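Local coordinates for protein beta-porphyranase A (Bacteroides plebeius, PDB 4AW7) that hydrolyses the sulfated red-algal polysaccharide porphyran at its beta-(1->4) galactosidic linkages, releasing mostly disaccharides, and tolerates methylated galactoses, at residues 144-149 and 194-199; 422-427 and 455-460; 493-498 and 581-586. One frame throughout, in Å; residues are numbered along the deposited sequence.

Contact 1 lies at the sugar-binding end of the catalytic barrel and holds N145 and E146, which meet the bound galactose. Contacts 2 and 3 lie away from the annotated sites, in two beta domains whose strands come mostly after the barrel in the chain. The centre of contact 1 is about 35 Å from that of contact 2 and about 30 Å from that of contact 3. Contacts 1 and 2 lie on opposite sides of the chain's centre. Contacts 2 and 3 also have centres about 35 Å apart. Contact 2 touches barrel helix 293-305, and contact 3 touches barrel helix 245-262. Contact 2 joins neighbouring strands; contact 3 joins facing sheets.

Contact 1 (144-149 and 194-199); sequences LNEPFV and AAAYPA. With K (potassium ion), chain F; GAL (beta-D-galactopyranose), chain D; GLA (alpha-D-galactopyranose), chain B.
The flat amide of N145 has the methyl group of A194 beside it, with A194 CB 3.9 Å from N145 OD1, while ND2 is turned to the bound galactose. The modelled approach of A196 CB to the E146 carboxylate is doubtful. The third flat group, the Y197 ring, has A199 CB over one face, offset toward the rim, and Y207 meets it edge-to-face. N145 CG is anti to the backbone N (chi1 -176°), which carries the amide toward the sugar. There ND2 gives a nearly straight hydrogen bond (170°) to galactose O2, with 2.8 Å between N145 ND2 and O2. R69 bonds OD1, so the amide is held at both ends and its rotation is fixed.

The fold is a (beta/alpha)8 barrel, and N145-E146 follows its fourth strand, 136-142. This is the Asn-Glu arrangement of clan GH-A glycosidases. E146 is the inferred proton donor, and the inferred nucleophile E272 lies on the seventh strand. H229 is hydrogen-bonded to E146 OE2. E146 is modelled in two conformers and the sugar in two anomers at one position. The very short approach of E146 to the beta anomer's O1 is therefore doubtful evidence of any linkage.

The backbones meet through one weak hydrogen bond, E146 N to A194 O, at 3.2 Å and 130°. A CA-H...O contact of 3.3 Å joins E146 CA to the same A194 O. A194 CB also touches the carbonyl of L144, 3.6 Å from L144 O. Farther along, V149 CG1 rests on A196 CB at 4.3 Å. The Y197 carbonyl turns to a potassium ion, 3.1 Å from Y197 O, and Y193 and Y207 bind the same ion.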
loop_
_atom_site.group_PDB
_atom_site.type_symbol
_atom_site.label_atom_id
_atom_site.label_comp_id
_atom_site.label_asym_id
_atom_site.label_seq_id
_atom_site.Cartn_x
_atom_site.Cartn_y
_atom_site.Cartn_z
ATOM N N LEU A 144 7.652 7.432 14.465
ATOM C CA LEU A 144 6.522 7.279 15.380
ATOM C C LEU A 144 5.324 6.673 14.683
ATOM O O LEU A 144 4.863 7.218 13.681
ATOM C CB LEU A 144 6.130 8.636 15.975
ATOM C CG LEU A 144 7.163 9.428 16.761
ATOM C CD1 LEU A 144 6.648 10.831 17.051
ATOM C CD2 LEU A 144 7.476 8.686 18.112
ATOM N N ASN A 145 4.817 5.599 15.224
ATOM C CA ASN A 145 3.635 4.956 14.677
ATOM C C ASN A 145 2.378 5.730 15.041
ATOM O O ASN A 145 2.204 6.124 16.204
ATOM C CB ASN A 145 3.524 3.566 15.257
ATOM C CG ASN A 145 2.360 2.796 14.665
ATOM O OD1 ASN A 145 2.249 2.674 13.433
ATOM N ND2 ASN A 145 1.482 2.271 15.524
ATOM N N GLU A 146 1.483 5.915 14.065
ATOM C CA GLU A 146 0.184 6.591 14.238
ATOM C C GLU A 146 0.221 7.737 15.258
ATOM O O GLU A 146 -0.517 7.769 16.238
ATOM C CB GLU A 146 -0.891 5.576 14.532
ATOM C CG GLU A 146 -0.951 4.532 13.416
ATOM C CD GLU A 146 -2.127 3.640 13.515
ATOM O OE1 GLU A 146 -2.809 3.635 14.552
ATOM O OE2 GLU A 146 -2.364 2.901 12.530
ATOM N N PRO A 147 1.065 8.734 14.963
ATOM C CA PRO A 147 1.326 9.716 16.006
ATOM C C PRO A 147 0.179 10.669 16.280
ATOM O O PRO A 147 -0.073 10.985 17.442
ATOM C CB PRO A 147 2.546 10.494 15.464
ATOM C CG PRO A 147 2.482 10.319 13.952
ATOM C CD PRO A 147 1.937 8.927 13.788
ATOM N N PHE A 148 -0.449 11.178 15.224
ATOM C CA PHE A 148 -1.378 12.284 15.407
ATOM C C PHE A 148 -2.650 11.868 16.146
ATOM O O PHE A 148 -3.228 12.677 16.879
ATOM C CB PHE A 148 -1.764 12.892 14.059
ATOM C CG PHE A 148 -0.635 13.485 13.238
ATOM C CD1 PHE A 148 0.539 13.927 13.830
ATOM C CD2 PHE A 148 -0.741 13.590 11.879
ATOM C CE1 PHE A 148 1.519 14.493 13.092
ATOM C CE2 PHE A 148 0.244 14.129 11.113
ATOM C CZ PHE A 148 1.391 14.596 11.707
ATOM N N VAL A 149 -3.069 10.612 16.035
ATOM C CA VAL A 149 -4.255 10.189 16.758
ATOM C C VAL A 149 -3.976 10.169 18.262
ATOM O O VAL A 149 -4.925 10.148 19.049
ATOM C CB VAL A 149 -4.837 8.895 16.222
ATOM C CG1 VAL A 149 -5.370 9.076 14.721
ATOM C CG2 VAL A 149 -3.886 7.772 16.449
ATOM N N ALA A 194 3.362 7.265 9.198
ATOM C CA ALA A 194 2.691 6.061 9.662
ATOM C C ALA A 194 1.235 6.370 9.946
ATOM O O ALA A 194 0.689 6.018 11.002
ATOM C CB ALA A 194 3.394 5.437 10.904
ATOM N N ALA A 195 0.570 6.973 8.953
ATOM C CA ALA A 195 -0.768 7.558 9.154
ATOM C C ALA A 195 -1.824 6.480 9.406
ATOM O O ALA A 195 -2.070 5.603 8.560
ATOM C CB ALA A 195 -1.117 8.337 7.930
ATOM N N ALA A 196 -2.508 6.607 10.531
ATOM C CA ALA A 196 -3.571 5.661 10.908
ATOM C C ALA A 196 -4.868 5.892 10.282
ATOM O O ALA A 196 -5.689 4.980 10.185
ATOM C CB ALA A 196 -3.825 5.771 12.415
ATOM N N TYR A 197 -5.133 7.108 9.907
ATOM C CA TYR A 197 -6.560 7.541 9.602
ATOM C C TYR A 197 -6.467 8.480 8.414
ATOM O O TYR A 197 -6.483 9.702 8.578
ATOM C CB TYR A 197 -7.269 8.217 10.819
ATOM C CG TYR A 197 -8.639 8.826 10.548
ATOM C CD1 TYR A 197 -9.730 8.004 10.237
ATOM C CD2 TYR A 197 -8.868 10.210 10.672
ATOM C CE1 TYR A 197 -10.996 8.528 10.040
ATOM C CE2 TYR A 197 -10.156 10.747 10.454
ATOM C CZ TYR A 197 -11.202 9.909 10.143
ATOM O OH TYR A 197 -12.487 10.419 9.893
ATOM N N PRO A 198 -6.336 7.968 7.185
ATOM C CA PRO A 198 -5.989 8.824 6.035
ATOM C C PRO A 198 -7.241 9.473 5.417
ATOM O O PRO A 198 -7.514 9.357 4.208
ATOM C CB PRO A 198 -5.311 7.834 5.102
ATOM C CG PRO A 198 -6.003 6.551 5.355
ATOM C CD PRO A 198 -6.202 6.532 6.859
ATOM N N ALA A 199 -8.008 10.142 6.268
ATOM C CA ALA A 199 -9.276 10.782 5.906
ATOM C C ALA A 199 -9.028 12.175 5.364
ATOM O O ALA A 199 -9.460 13.192 5.939
ATOM C CB ALA A 199 -10.242 10.771 7.105
HETATM K K K F . -3.653 10.263 9.691
HETATM C C1 GAL D . -2.867 0.496 13.625
HETATM C C2 GAL D . -1.848 0.108 14.713
HETATM C C3 GAL D . -1.824 -1.394 14.933
HETATM C C4 GAL D . -3.212 -1.975 15.034
HETATM C C5 GAL D . -4.030 -1.563 13.798
HETATM C C6 GAL D . -5.358 -2.404 13.734
HETATM O O1 GAL D . -2.860 1.975 13.514
HETATM O O2 GAL D . -0.528 0.637 14.364
HETATM O O3 GAL D . -1.213 -1.729 16.149
HETATM O O4 GAL D . -3.851 -1.515 16.241
HETATM O O5 GAL D . -4.140 -0.069 13.879
HETATM O O6 GAL D . -5.092 -3.630 12.922
HETATM C C1 GLA B . -2.867 0.496 13.625
HETATM C C2 GLA B . -1.848 0.108 14.713
HETATM C C3 GLA B . -1.824 -1.394 14.933
HETATM C C4 GLA B . -3.212 -1.975 15.034
HETATM C C5 GLA B . -4.030 -1.563 13.798
HETATM C C6 GLA B . -5.358 -2.404 13.734
HETATM O O1 GLA B . -2.477 0.315 12.331
HETATM O O2 GLA B . -0.528 0.637 14.364
HETATM O O3 GLA B . -1.213 -1.729 16.149
HETATM O O4 GLA B . -3.851 -1.515 16.241
HETATM O O5 GLA B . -4.140 -0.069 13.879
HETATM O O6 GLA B . -5.092 -3.630 12.922
#

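Contact 2 (422-427 and 455-460)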
loop_
_atom_site.group_PDB
_atom_site.type_symbol
_atom_site.label_atom_id
_atom_site.label_comp_id
_atom_site.label_asym_id
_atom_site.label_seq_id
_atom_site.Cartn_x
_atom_site.Cartn_y
_atom_site.Cartn_z
ATOM N N THR A 422 -2.994 -24.817 -13.708
ATOM C CA THR A 422 -3.481 -25.070 -12.352
ATOM C C THR A 422 -4.185 -23.802 -11.847
ATOM O O THR A 422 -3.717 -22.674 -12.042
ATOM C CB THR A 422 -2.351 -25.505 -11.422
ATOM O OG1 THR A 422 -1.701 -26.680 -11.953
ATOM C CG2 THR A 422 -2.833 -25.775 -10.048
ATOM N N LYS A 423 -5.325 -23.987 -11.228
ATOM C CA LYS A 423 -6.094 -22.896 -10.684
ATOM C C LYS A 423 -6.013 -22.914 -9.171
ATOM O O LYS A 423 -6.442 -23.893 -8.526
ATOM C CB LYS A 423 -7.561 -22.987 -11.113
ATOM C CG LYS A 423 -8.396 -21.890 -10.543
ATOM C CD LYS A 423 -9.804 -21.832 -11.084
ATOM C CE LYS A 423 -10.582 -23.069 -10.751
ATOM N NZ LYS A 423 -11.007 -23.178 -9.333
ATOM N N ARG A 424 -5.495 -21.842 -8.585
ATOM C CA ARG A 424 -5.569 -21.615 -7.146
ATOM C C ARG A 424 -6.689 -20.633 -6.849
ATOM O O ARG A 424 -6.834 -19.626 -7.514
ATOM C CB ARG A 424 -4.261 -21.014 -6.655
ATOM C CG ARG A 424 -2.983 -21.776 -7.046
ATOM C CD ARG A 424 -1.764 -21.004 -6.629
ATOM N NE ARG A 424 -0.537 -21.666 -7.017
ATOM C CZ ARG A 424 0.665 -21.144 -6.812
ATOM N NH1 ARG A 424 0.778 -19.970 -6.213
ATOM N NH2 ARG A 424 1.755 -21.750 -7.230
ATOM N N SER A 425 -7.462 -20.918 -5.815
ATOM C CA SER A 425 -8.577 -20.079 -5.410
ATOM C C SER A 425 -8.583 -19.902 -3.905
ATOM O O SER A 425 -8.570 -20.885 -3.187
ATOM C CB SER A 425 -9.888 -20.714 -5.827
ATOM O OG SER A 425 -10.970 -20.015 -5.294
ATOM N N LEU A 426 -8.670 -18.658 -3.461
ATOM C CA LEU A 426 -8.801 -18.314 -2.057
ATOM C C LEU A 426 -10.068 -17.487 -1.893
ATOM O O LEU A 426 -10.157 -16.332 -2.345
ATOM C CB LEU A 426 -7.578 -17.560 -1.550
ATOM C CG LEU A 426 -7.457 -17.417 -0.027
ATOM C CD1 LEU A 426 -6.070 -16.888 0.302
ATOM C CD2 LEU A 426 -8.564 -16.562 0.598
ATOM N N TYR A 427 -11.077 -18.092 -1.271
ATOM C CA TYR A 427 -12.362 -17.453 -1.045
ATOM C C TYR A 427 -12.529 -17.240 0.452
ATOM O O TYR A 427 -12.410 -18.170 1.217
ATOM C CB TYR A 427 -13.510 -18.316 -1.599
ATOM C CG TYR A 427 -14.886 -17.809 -1.199
ATOM C CD1 TYR A 427 -15.213 -16.481 -1.321
ATOM C CD2 TYR A 427 -15.876 -18.662 -0.705
ATOM C CE1 TYR A 427 -16.459 -15.977 -0.972
ATOM C CE2 TYR A 427 -17.145 -18.146 -0.357
ATOM C CZ TYR A 427 -17.404 -16.810 -0.468
ATOM O OH TYR A 427 -18.671 -16.335 -0.124
ATOM N N THR A 455 -10.096 -14.472 -4.673
ATOM C CA THR A 455 -8.951 -14.177 -5.512
ATOM C C THR A 455 -8.478 -15.483 -6.144
ATOM O O THR A 455 -8.368 -16.505 -5.445
ATOM C CB THR A 455 -7.838 -13.514 -4.699
ATOM O OG1 THR A 455 -8.405 -12.420 -3.966
ATOM C CG2 THR A 455 -6.677 -13.076 -5.545
ATOM N N ILE A 456 -8.170 -15.427 -7.423
ATOM C CA ILE A 456 -7.746 -16.592 -8.194
ATOM C C ILE A 456 -6.348 -16.320 -8.758
ATOM O O ILE A 456 -6.066 -15.229 -9.274
ATOM C CB ILE A 456 -8.769 -16.873 -9.371
ATOM C CG1 ILE A 456 -10.135 -17.307 -8.782
ATOM C CG2 ILE A 456 -8.261 -17.897 -10.380
ATOM C CD1 ILE A 456 -11.315 -17.247 -9.766
ATOM N N VAL A 457 -5.489 -17.322 -8.703
ATOM C CA VAL A 457 -4.207 -17.315 -9.382
ATOM C C VAL A 457 -4.140 -18.563 -10.246
ATOM O O VAL A 457 -4.241 -19.698 -9.741
ATOM C CB VAL A 457 -3.022 -17.256 -8.382
ATOM C CG1 VAL A 457 -1.693 -17.437 -9.081
ATOM C CG2 VAL A 457 -3.042 -15.963 -7.598
ATOM N N LEU A 458 -4.032 -18.342 -11.546
ATOM C CA LEU A 458 -3.790 -19.399 -12.515
ATOM C C LEU A 458 -2.291 -19.496 -12.768
ATOM O O LEU A 458 -1.613 -18.478 -12.959
ATOM C CB LEU A 458 -4.488 -19.044 -13.812
ATOM C CG LEU A 458 -6.015 -18.983 -13.770
ATOM C CD1 LEU A 458 -6.576 -18.195 -14.936
ATOM C CD2 LEU A 458 -6.588 -20.374 -13.793
ATOM N N VAL A 459 -1.780 -20.727 -12.750
ATOM C CA VAL A 459 -0.363 -21.016 -12.956
ATOM C C VAL A 459 -0.293 -21.955 -14.142
ATOM O O VAL A 459 -1.032 -22.950 -14.205
ATOM C CB VAL A 459 0.291 -21.648 -11.724
ATOM C CG1 VAL A 459 1.812 -21.885 -11.967
ATOM C CG2 VAL A 459 0.011 -20.823 -10.502
ATOM N N ALA A 460 0.558 -21.640 -15.100
ATOM C CA ALA A 460 0.647 -22.479 -16.299
ATOM C C ALA A 460 2.053 -22.498 -16.840
ATOM O O ALA A 460 2.867 -21.620 -16.523
ATOM C CB ALA A 460 -0.300 -21.935 -17.358
HETATM O O HOH W 1 0.432 -25.429 -13.363
HETATM O O HOH W 2 -9.442 -13.146 -1.143
#
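Strands 422-427 and 455-460 run antiparallel at 164°, their axes 4.7 Å apart, joined by paired backbone hydrogen bonds at T422-V459, R424-V457 and L426-T455. K423-L458 and S425-I456 are the non-hydrogen-bonded pairs between them.

R424, T422, L426, T455, V457 and V459 share one face. With CG anti to the carbonyl carbon (chi1 -52°), the extended R424 chain runs on past V457 and brings the guanidinium beside V459. V459 CG2 lies over one face of it, offset toward its rim, 3.6 Å from R424 NE. R424 NH1 bonds the carbonyls of L364 and K366, at the C-terminal end of helix 359-365. The positive charge may thus complement that helix end. On the other face K423 crosses two branched side chains. Its CB meets L458 CD2 at 3.9 Å, and its CG meets I456 CG2 at 4.0 Å. Beyond these the chain bends, and NZ is bonded to Q439.

A water bridges the T422 end: it is 2.8 Å from T422 OG1 and donates to V459 O. T422 OG1 is also hydrogen-bonded to N440. At the other end a second water donates to T455 OG1, which is also hydrogen-bonded to D398, and weakly to L426 O.

The pair belongs to the beta-sandwich domain. Strand 433-441 flanks 422-427, and strand 392-399 flanks 455-460. L426 and T455 pack on helices 359-365 and 293-305, the latter from the catalytic barrel.

Contact 3 (493-498 and 581-586)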
loop_
_atom_site.group_PDB
_atom_site.type_symbol
_atom_site.label_atom_id
_atom_site.label_comp_id
_atom_site.label_asym_id
_atom_site.label_seq_id
_atom_site.Cartn_x
_atom_site.Cartn_y
_atom_site.Cartn_z
ATOM N N PHE A 493 -6.706 21.321 -15.786
ATOM C CA PHE A 493 -5.535 20.611 -15.261
ATOM C C PHE A 493 -4.493 20.445 -16.346
ATOM O O PHE A 493 -4.710 19.622 -17.272
ATOM C CB PHE A 493 -5.956 19.252 -14.664
ATOM C CG PHE A 493 -6.817 19.404 -13.434
ATOM C CD1 PHE A 493 -8.185 19.531 -13.554
ATOM C CD2 PHE A 493 -6.247 19.467 -12.174
ATOM C CE1 PHE A 493 -8.999 19.703 -12.435
ATOM C CE2 PHE A 493 -7.028 19.637 -11.067
ATOM C CZ PHE A 493 -8.408 19.760 -11.189
ATOM N N PRO A 494 -3.375 21.172 -16.220
ATOM C CA PRO A 494 -2.322 21.046 -17.230
ATOM C C PRO A 494 -1.351 19.941 -16.883
ATOM O O PRO A 494 -1.091 19.671 -15.695
ATOM C CB PRO A 494 -1.621 22.413 -17.173
ATOM C CG PRO A 494 -1.839 22.888 -15.788
ATOM C CD PRO A 494 -3.127 22.316 -15.310
ATOM N N PHE A 495 -0.819 19.317 -17.928
ATOM C CA PHE A 495 0.205 18.263 -17.813
ATOM C C PHE A 495 1.327 18.576 -18.789
ATOM O O PHE A 495 1.070 19.196 -19.834
ATOM C CB PHE A 495 -0.393 16.902 -18.148
ATOM C CG PHE A 495 -1.460 16.474 -17.206
ATOM C CD1 PHE A 495 -2.760 16.899 -17.383
ATOM C CD2 PHE A 495 -1.156 15.667 -16.121
ATOM C CE1 PHE A 495 -3.747 16.538 -16.518
ATOM C CE2 PHE A 495 -2.180 15.299 -15.233
ATOM C CZ PHE A 495 -3.451 15.729 -15.434
ATOM N N THR A 496 2.550 18.173 -18.472
ATOM C CA THR A 496 3.713 18.417 -19.306
ATOM C C THR A 496 4.543 17.150 -19.488
ATOM O O THR A 496 4.484 16.230 -18.671
ATOM C CB THR A 496 4.586 19.540 -18.701
ATOM O OG1 THR A 496 5.103 19.140 -17.424
ATOM C CG2 THR A 496 3.796 20.857 -18.557
ATOM N N GLY A 497 5.362 17.141 -20.542
ATOM C CA GLY A 497 6.326 16.069 -20.735
ATOM C C GLY A 497 5.753 14.735 -21.169
ATOM O O GLY A 497 6.432 13.731 -21.050
ATOM N N ILE A 498 4.535 14.700 -21.654
ATOM C CA ILE A 498 3.916 13.431 -22.003
ATOM C C ILE A 498 4.521 12.830 -23.252
ATOM O O ILE A 498 4.647 13.483 -24.281
ATOM C CB ILE A 498 2.381 13.578 -22.145
ATOM C CG1 ILE A 498 1.797 14.007 -20.736
ATOM C CG2 ILE A 498 1.759 12.290 -22.767
ATOM C CD1 ILE A 498 0.360 13.817 -20.521
ATOM N N MET A 581 -5.513 14.885 -10.108
ATOM C CA MET A 581 -5.718 14.511 -11.514
ATOM C C MET A 581 -4.390 14.012 -12.031
ATOM O O MET A 581 -3.414 14.735 -12.055
ATOM C CB MET A 581 -6.201 15.725 -12.319
ATOM C CG MET A 581 -7.581 16.226 -11.905
ATOM S SD MET A 581 -8.925 15.252 -12.577
ATOM C CE MET A 581 -9.052 16.007 -14.206
ATOM N N ILE A 582 -4.394 12.743 -12.451
ATOM C CA ILE A 582 -3.169 12.071 -12.903
ATOM C C ILE A 582 -3.490 11.383 -14.226
ATOM O O ILE A 582 -4.502 10.694 -14.337
ATOM C CB ILE A 582 -2.698 11.032 -11.861
ATOM C CG1 ILE A 582 -2.331 11.734 -10.551
ATOM C CG2 ILE A 582 -1.494 10.206 -12.386
ATOM C CD1 ILE A 582 -2.176 10.819 -9.346
ATOM N N LEU A 583 -2.627 11.567 -15.240
ATOM C CA LEU A 583 -2.797 10.838 -16.491
ATOM C C LEU A 583 -1.917 9.587 -16.468
ATOM O O LEU A 583 -0.737 9.661 -16.154
ATOM C CB LEU A 583 -2.434 11.687 -17.719
ATOM C CG LEU A 583 -3.424 12.779 -18.076
ATOM C CD1 LEU A 583 -2.884 13.640 -19.190
ATOM C CD2 LEU A 583 -4.757 12.164 -18.474
ATOM N N GLN A 584 -2.504 8.453 -16.828
ATOM C CA GLN A 584 -1.761 7.196 -16.961
ATOM C C GLN A 584 -1.689 6.869 -18.453
ATOM O O GLN A 584 -2.712 6.884 -19.128
ATOM C CB GLN A 584 -2.427 6.057 -16.213
ATOM C CG GLN A 584 -1.795 4.743 -16.622
ATOM C CD GLN A 584 -2.255 3.574 -15.822
ATOM O OE1 GLN A 584 -1.944 3.492 -14.642
ATOM N NE2 GLN A 584 -2.955 2.594 -16.483
ATOM N N VAL A 585 -0.489 6.625 -18.927
ATOM C CA VAL A 585 -0.251 6.300 -20.341
ATOM C C VAL A 585 0.504 4.967 -20.401
ATOM O O VAL A 585 1.522 4.808 -19.740
ATOM C CB VAL A 585 0.543 7.393 -21.051
ATOM C CG1 VAL A 585 0.701 7.067 -22.521
ATOM C CG2 VAL A 585 -0.116 8.772 -20.884
ATOM N N GLU A 586 -0.040 4.030 -21.157
ATOM C CA GLU A 586 0.630 2.774 -21.387
ATOM C C GLU A 586 0.990 2.718 -22.865
ATOM O O GLU A 586 0.140 2.544 -23.735
ATOM C CB GLU A 586 -0.282 1.676 -20.963
ATOM C CG GLU A 586 -0.551 1.677 -19.471
ATOM C CD GLU A 586 -1.486 0.558 -19.123
ATOM O OE1 GLU A 586 -2.672 0.627 -19.501
ATOM O OE2 GLU A 586 -1.025 -0.439 -18.548
#
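CH-pi contacts carry much of the meeting of F493 with M581 and F495 with L583. M581 CG stands over the centre of the F493 ring, 3.4 Å from the ring centroid and 6° off the normal. L583 CD1 lies over one face of the F495 ring, 3.8 Å from its centroid, displaced toward the rim.

The F493-M581 pair is also a Met-aromatic contact. M581 SD is 4.5 Å from the F493 centroid, over the same ring. Bends at chi2 and chi3 fold the thioether back, so that M581 CE touches F493 CD1 at 3.7 Å.

At the edge of the F495 ring sits a backbone carbonyl, with M581 O 3.5 Å from F495 CE2. Aliphatic contacts continue the row. I498 CD1 meets L583 CD1 at 3.5 Å, and I498 CG2 reaches V585 CG2 more loosely at 4.4 Å.

No hydrogen bond crosses. The two segments lie in facing sheets of a beta sandwich, and the axes of strands 493-496 and 581-586 come within 8.5 Å, at 41°. G497 and I498 form a G1 beta bulge opposite G563. Strand 563-570 pairs with 493-498, while 469-484 and 503-514 flank 581-586. T496 and I582 touch helix 245-262.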